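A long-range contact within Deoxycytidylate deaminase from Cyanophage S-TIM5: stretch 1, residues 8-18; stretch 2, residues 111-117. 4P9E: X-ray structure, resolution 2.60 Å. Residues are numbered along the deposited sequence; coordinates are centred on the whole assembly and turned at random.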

# COMPACT_ATOMS: atom_id res chain seq x y z
N ILE A 8 9.38 2.87 26.54
CA ILE A 8 8.59 3.01 25.33
C ILE A 8 7.48 1.99 25.37
O ILE A 8 6.35 2.26 24.97
CB ILE A 8 9.49 2.84 24.09
CG1 ILE A 8 10.31 4.11 23.86
CG2 ILE A 8 8.69 2.51 22.85
CD1 ILE A 8 11.13 4.09 22.59
N LYS A 9 7.82 0.81 25.87
CA LYS A 9 6.87 -0.26 26.09
C LYS A 9 5.72 0.28 26.93
O LYS A 9 4.53 0.10 26.60
CB LYS A 9 7.59 -1.40 26.82
CG LYS A 9 6.95 -2.76 26.68
CD LYS A 9 7.93 -3.87 27.06
CE LYS A 9 8.77 -4.34 25.87
NZ LYS A 9 9.37 -5.71 26.05
N GLU A 10 6.08 0.98 27.99
CA GLU A 10 5.13 1.54 28.93
C GLU A 10 4.28 2.64 28.30
O GLU A 10 3.09 2.74 28.59
CB GLU A 10 5.85 2.05 30.18
CG GLU A 10 4.95 2.66 31.26
CD GLU A 10 4.03 1.65 31.95
OE1 GLU A 10 4.37 0.44 32.01
OE2 GLU A 10 2.96 2.09 32.45
N ALA A 11 4.88 3.46 27.45
CA ALA A 11 4.14 4.52 26.76
C ALA A 11 3.04 3.93 25.87
O ALA A 11 1.95 4.49 25.76
CB ALA A 11 5.06 5.41 25.96
N TYR A 12 3.33 2.78 25.26
CA TYR A 12 2.33 2.06 24.48
C TYR A 12 1.17 1.60 25.35
O TYR A 12 0.01 1.82 25.01
CB TYR A 12 2.96 0.86 23.78
CG TYR A 12 3.88 1.26 22.65
CD1 TYR A 12 3.57 2.33 21.83
CD2 TYR A 12 5.07 0.57 22.42
CE1 TYR A 12 4.39 2.69 20.80
CE2 TYR A 12 5.91 0.93 21.38
CZ TYR A 12 5.57 2.00 20.58
OH TYR A 12 6.41 2.38 19.55
N MET A 13 1.48 0.96 26.47
CA MET A 13 0.43 0.49 27.36
C MET A 13 -0.40 1.64 27.89
O MET A 13 -1.61 1.55 27.98
CB MET A 13 0.99 -0.33 28.52
CG MET A 13 -0.08 -1.09 29.29
SD MET A 13 -1.12 -2.13 28.24
CE MET A 13 -0.16 -3.62 28.06
N LYS A 14 0.25 2.75 28.22
CA LYS A 14 -0.51 3.88 28.72
C LYS A 14 -1.42 4.50 27.66
O LYS A 14 -2.40 5.16 27.98
CB LYS A 14 0.41 4.93 29.33
CG LYS A 14 0.80 4.61 30.76
CD LYS A 14 1.42 5.82 31.42
CE LYS A 14 2.45 5.42 32.47
NZ LYS A 14 3.42 6.53 32.76
N THR A 15 -1.08 4.29 26.39
CA THR A 15 -1.86 4.83 25.30
C THR A 15 -3.10 3.97 25.14
O THR A 15 -4.21 4.48 25.03
CB THR A 15 -1.05 4.84 23.99
OG1 THR A 15 0.09 5.69 24.15
CG2 THR A 15 -1.90 5.35 22.82
N ALA A 16 -2.90 2.67 25.13
CA ALA A 16 -4.02 1.75 25.17
C ALA A 16 -4.96 2.11 26.34
O ALA A 16 -6.17 2.07 26.20
CB ALA A 16 -3.53 0.33 25.29
N GLU A 17 -4.38 2.49 27.49
CA GLU A 17 -5.17 2.94 28.63
C GLU A 17 -5.92 4.24 28.38
O GLU A 17 -7.06 4.39 28.80
CB GLU A 17 -4.30 3.11 29.86
CG GLU A 17 -4.02 1.82 30.59
CD GLU A 17 -2.98 1.99 31.67
OE1 GLU A 17 -2.34 0.98 32.03
OE2 GLU A 17 -2.80 3.12 32.18
N LEU A 18 -5.26 5.19 27.72
CA LEU A 18 -5.91 6.44 27.30
C LEU A 18 -7.15 6.14 26.49
O LEU A 18 -8.19 6.80 26.63
CB LEU A 18 -4.97 7.24 26.42
CG LEU A 18 -4.55 8.61 26.89
CD1 LEU A 18 -4.15 8.56 28.35
CD2 LEU A 18 -3.38 9.06 26.04
N LYS A 111 2.66 -10.92 16.29
CA LYS A 111 3.86 -11.55 16.80
C LYS A 111 3.74 -11.80 18.31
O LYS A 111 4.02 -12.89 18.81
CB LYS A 111 5.04 -10.63 16.49
CG LYS A 111 6.38 -11.11 16.99
CD LYS A 111 7.49 -10.22 16.46
CE LYS A 111 7.25 -8.74 16.80
NZ LYS A 111 8.23 -7.82 16.13
N LYS A 112 3.31 -10.77 19.03
CA LYS A 112 3.21 -10.84 20.47
C LYS A 112 2.10 -9.93 21.00
O LYS A 112 1.83 -8.88 20.44
CB LYS A 112 4.57 -10.46 21.08
CG LYS A 112 4.57 -10.28 22.58
CD LYS A 112 5.91 -9.77 23.02
CE LYS A 112 6.13 -9.94 24.51
NZ LYS A 112 7.41 -9.31 24.86
N VAL A 113 1.47 -10.36 22.08
CA VAL A 113 0.51 -9.53 22.81
C VAL A 113 1.01 -9.14 24.22
O VAL A 113 1.39 -9.99 25.01
CB VAL A 113 -0.87 -10.25 22.93
CG1 VAL A 113 -1.85 -9.40 23.74
CG2 VAL A 113 -1.45 -10.58 21.56
N TYR A 114 1.03 -7.84 24.51
CA TYR A 114 1.27 -7.31 25.85
C TYR A 114 -0.06 -6.92 26.48
O TYR A 114 -0.84 -6.18 25.88
CB TYR A 114 2.15 -6.06 25.79
CG TYR A 114 3.54 -6.22 25.21
CD1 TYR A 114 4.64 -6.35 26.04
CD2 TYR A 114 3.75 -6.21 23.84
CE1 TYR A 114 5.92 -6.49 25.50
CE2 TYR A 114 5.03 -6.35 23.29
CZ TYR A 114 6.11 -6.49 24.13
OH TYR A 114 7.37 -6.63 23.61
N TYR A 115 -0.34 -7.40 27.69
CA TYR A 115 -1.54 -6.96 28.43
C TYR A 115 -1.24 -6.47 29.84
O TYR A 115 -0.24 -6.87 30.46
CB TYR A 115 -2.60 -8.05 28.49
CG TYR A 115 -2.21 -9.23 29.34
CD1 TYR A 115 -2.61 -9.30 30.67
CD2 TYR A 115 -1.47 -10.28 28.82
CE1 TYR A 115 -2.28 -10.37 31.46
CE2 TYR A 115 -1.12 -11.36 29.61
CZ TYR A 115 -1.53 -11.40 30.93
OH TYR A 115 -1.19 -12.48 31.73
N ARG A 116 -2.03 -5.52 30.32
CA ARG A 116 -1.90 -5.07 31.70
C ARG A 116 -2.72 -5.88 32.69
O ARG A 116 -2.27 -6.16 33.79
CB ARG A 116 -2.25 -3.60 31.83
CG ARG A 116 -1.90 -3.02 33.18
CD ARG A 116 -1.25 -1.67 33.05
NE ARG A 116 0.20 -1.76 33.02
CZ ARG A 116 1.00 -0.75 32.70
NH1 ARG A 116 0.48 0.42 32.38
NH2 ARG A 116 2.31 -0.91 32.70
N ASN A 117 -3.95 -6.22 32.31
CA ASN A 117 -4.89 -6.87 33.21
C ASN A 117 -5.36 -8.23 32.76
O ASN A 117 -5.80 -8.39 31.63
CB ASN A 117 -6.11 -5.99 33.42
CG ASN A 117 -5.78 -4.70 34.10
OD1 ASN A 117 -5.76 -3.64 33.48
ND2 ASN A 117 -5.51 -4.78 35.39

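An arginine can unite residues one helical turn or more apart, because its planar guanidinium offers several N–H groups to acceptors lying near its plane. Deoxycytidylate deaminase from cyanophage S-TIM5 gives a compact example, in which a helix and a strand some hundred residues apart in sequence cross at 69°. Arg116, which loses more surface to this contact than any other residue, forms salt bridges with two helical carboxylates. Glu10 pairs with Arg116 through both oxygens, Arg116 NH2 to Glu10 OE1 at 2.6 Å and Arg116 NH1 to Glu10 OE2 at 3.0 Å, while Arg116 NH1 also reaches Glu17 OE1 at 2.9 Å in a nearly straight hydrogen bond. Although the CA-to-CB bond of Glu10 points away from the strand, its side chain bends back to make this pairing.

Packing by Met13 complements the charges. Met13 lays CG over one face of the guanidinium, 3.5 Å from Arg116 NH1, leaving the edge to the carboxylates. Met13 CE packs 4.1 Å from Tyr114 CB.

Lys9 NZ approaches the edge of the Tyr114 ring and donates a weak hydrogen bond to Tyr114 OH at 3.3 Å; Lys112 NZ, from within its own stretch, donates another weak one to the same oxygen, at 3.0 Å. The two like charges sit close, Lys9 NZ 4.3 Å from Lys112 NZ.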